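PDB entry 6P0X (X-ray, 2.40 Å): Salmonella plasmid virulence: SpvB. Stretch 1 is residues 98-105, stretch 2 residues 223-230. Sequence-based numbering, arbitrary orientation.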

# COMPACT_ATOMS: atom_id res chain seq x y z
N ALA A 98 14.38 20.53 5.83
CA ALA A 98 13.11 20.97 5.26
C ALA A 98 12.97 20.39 3.87
O ALA A 98 13.95 19.99 3.24
CB ALA A 98 13.02 22.50 5.22
N TYR A 99 11.73 20.35 3.38
CA TYR A 99 11.46 20.01 1.99
C TYR A 99 10.56 21.09 1.41
O TYR A 99 9.41 21.24 1.84
CB TYR A 99 10.81 18.63 1.85
CG TYR A 99 10.90 18.09 0.44
CD1 TYR A 99 9.90 18.35 -0.49
CD2 TYR A 99 11.98 17.32 0.04
CE1 TYR A 99 9.99 17.86 -1.78
CE2 TYR A 99 12.07 16.83 -1.24
CZ TYR A 99 11.08 17.10 -2.15
OH TYR A 99 11.18 16.60 -3.43
N GLY A 100 11.08 21.83 0.44
CA GLY A 100 10.34 22.96 -0.10
C GLY A 100 10.08 23.98 0.98
O GLY A 100 11.00 24.50 1.62
N ASP A 101 8.80 24.25 1.23
CA ASP A 101 8.37 25.24 2.21
C ASP A 101 8.04 24.64 3.56
O ASP A 101 7.63 25.38 4.47
CB ASP A 101 7.17 26.02 1.67
CG ASP A 101 7.52 26.89 0.47
OD1 ASP A 101 8.71 27.27 0.35
OD2 ASP A 101 6.62 27.19 -0.33
N VAL A 102 8.19 23.34 3.73
CA VAL A 102 7.84 22.65 4.97
C VAL A 102 9.13 22.37 5.73
O VAL A 102 10.02 21.69 5.22
CB VAL A 102 7.08 21.34 4.68
CG1 VAL A 102 6.70 20.66 5.99
CG2 VAL A 102 5.86 21.61 3.83
N SER A 103 9.22 22.91 6.95
CA SER A 103 10.35 22.65 7.82
C SER A 103 9.96 21.61 8.87
O SER A 103 8.84 21.63 9.39
CB SER A 103 10.82 23.94 8.50
OG SER A 103 10.03 24.23 9.63
N PHE A 104 10.89 20.72 9.19
CA PHE A 104 10.55 19.56 9.99
C PHE A 104 10.95 19.76 11.45
O PHE A 104 11.86 20.53 11.76
CB PHE A 104 11.25 18.31 9.45
CG PHE A 104 11.01 18.06 7.99
CD1 PHE A 104 9.72 17.85 7.51
CD2 PHE A 104 12.07 17.96 7.10
CE1 PHE A 104 9.50 17.60 6.17
CE2 PHE A 104 11.85 17.71 5.76
CZ PHE A 104 10.56 17.53 5.29
N PRO A 105 10.27 19.07 12.37
CA PRO A 105 10.71 19.09 13.77
C PRO A 105 12.09 18.50 13.98
O PRO A 105 12.79 18.87 14.93
CB PRO A 105 9.64 18.26 14.51
CG PRO A 105 8.61 17.88 13.51
CD PRO A 105 8.95 18.45 12.17
N ALA A 223 0.54 21.99 -3.34
CA ALA A 223 1.81 21.61 -3.94
C ALA A 223 2.59 20.63 -3.07
O ALA A 223 3.24 19.72 -3.59
CB ALA A 223 2.66 22.86 -4.22
N ASP A 224 2.52 20.79 -1.75
CA ASP A 224 3.30 19.97 -0.83
C ASP A 224 2.55 18.69 -0.49
O ASP A 224 1.33 18.68 -0.36
CB ASP A 224 3.61 20.74 0.46
CG ASP A 224 4.35 22.03 0.20
OD1 ASP A 224 5.29 22.04 -0.62
OD2 ASP A 224 4.00 23.05 0.84
N LEU A 225 3.31 17.61 -0.32
CA LEU A 225 2.72 16.36 0.16
C LEU A 225 2.15 16.58 1.56
O LEU A 225 2.83 17.13 2.44
CB LEU A 225 3.78 15.25 0.18
CG LEU A 225 4.28 14.72 -1.16
CD1 LEU A 225 5.67 14.13 -1.00
CD2 LEU A 225 3.32 13.68 -1.71
N TYR A 226 0.90 16.16 1.76
CA TYR A 226 0.26 16.34 3.05
C TYR A 226 1.03 15.64 4.17
O TYR A 226 1.11 16.16 5.29
CB TYR A 226 -1.18 15.82 3.02
CG TYR A 226 -2.06 16.41 1.93
CD1 TYR A 226 -2.27 17.79 1.85
CD2 TYR A 226 -2.70 15.59 1.02
CE1 TYR A 226 -3.08 18.33 0.86
CE2 TYR A 226 -3.52 16.12 0.04
CZ TYR A 226 -3.70 17.48 -0.04
OH TYR A 226 -4.52 18.00 -1.02
N LEU A 227 1.60 14.48 3.87
CA LEU A 227 2.25 13.69 4.91
C LEU A 227 3.56 14.29 5.40
O LEU A 227 4.13 13.78 6.36
CB LEU A 227 2.48 12.26 4.42
CG LEU A 227 1.20 11.46 4.17
CD1 LEU A 227 1.51 10.09 3.60
CD2 LEU A 227 0.38 11.34 5.45
N TRP A 228 4.04 15.36 4.75
CA TRP A 228 5.14 16.12 5.33
C TRP A 228 4.74 16.73 6.67
O TRP A 228 5.54 16.77 7.61
CB TRP A 228 5.59 17.24 4.38
CG TRP A 228 6.39 16.84 3.17
CD1 TRP A 228 6.19 17.27 1.89
CD2 TRP A 228 7.54 15.98 3.13
NE1 TRP A 228 7.12 16.72 1.05
CE2 TRP A 228 7.96 15.92 1.78
CE3 TRP A 228 8.24 15.25 4.09
CZ2 TRP A 228 9.06 15.16 1.38
CZ3 TRP A 228 9.33 14.49 3.68
CH2 TRP A 228 9.73 14.46 2.34
N THR A 229 3.50 17.19 6.77
CA THR A 229 3.02 17.96 7.92
C THR A 229 2.37 17.08 8.99
O THR A 229 2.69 17.20 10.17
CB THR A 229 2.03 19.02 7.45
OG1 THR A 229 2.71 19.96 6.61
CG2 THR A 229 1.42 19.75 8.63
N SER A 230 1.45 16.20 8.59
CA SER A 230 0.64 15.45 9.53
C SER A 230 0.70 13.96 9.21
O SER A 230 1.15 13.55 8.14
CB SER A 230 -0.82 15.93 9.50
OG SER A 230 -1.27 16.02 8.16

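The contact between these two stretches of SpvB is a small, side-chain-mediated apolar packing, in which one tryptophan from the second stretch is received by the side chains of a tight β-hairpin and no hydrogen bond crosses between the partners. It illustrates a general principle: a short hairpin can present alternate residues to a single large aromatic side chain, so that packing and ring geometry define the contact, without polar pairing across it.

The hairpin is closed by a type II' turn from Tyr99 to Val102, whose backbones bond to each other twice, Tyr99 N to Val102 O at 2.8 Å and Val102 N to Tyr99 O at 3.1 Å. Gly100 occupies the turn with a positive phi of 61°, a conformation that by itself favours glycine. The closure sets Tyr99 and Val102 side by side, and both direct their CA-to-CB bonds toward the second stretch. Along the strand that follows, Ser103 lies out of reach, whereas Phe104, two residues beyond Val102, brings the end of its ring into the contact although its CA-to-CB bond points sideways.

Trp228 is the centre of the arrangement, with 107 Å² covered out of 350 Å² buried on both sides together. Its six-membered ring forms an offset stack with Tyr99, with centroids 4.9 Å apart and planes inclined by 26°. The offset places Tyr99 CB over the indole face, 4.2 Å from the centroid of the six-membered ring in a CH-π contact, while Trp228 CZ2 lies over a face of the tyrosine ring, 3.6 Å from Tyr99 CG. Phe104 meets the same indole differently: the planes are 46° apart, an oblique pairing, yet Phe104 CE1 comes within 3.4 Å of Trp228 CE3. One indole thus accommodates two aromatic neighbours at distinct inclinations.

Val102 fills the space nearer the tryptophan backbone. Its CG1 packs 3.9 Å from Trp228 CB and lies 4.1 Å from Thr229 OG1, while CG2 approaches Asp224 OD2 at 3.8 Å. Val102 thus reaches Asp224, Trp228 and Thr229, in a stretch that folds back on itself through Trp228 N to Leu225 O, 3.2 Å, and Thr229 N to Tyr226 O, 3.0 Å.

Charge contributes no pairing here. Asp101 and Asp224 are both acidic, and their closest atoms, Asp101 CB and Asp224 OD2, are 4.4 Å apart. Asp224 adds 48 Å² of covered surface, but van der Waals packing around the indole dominates the contact.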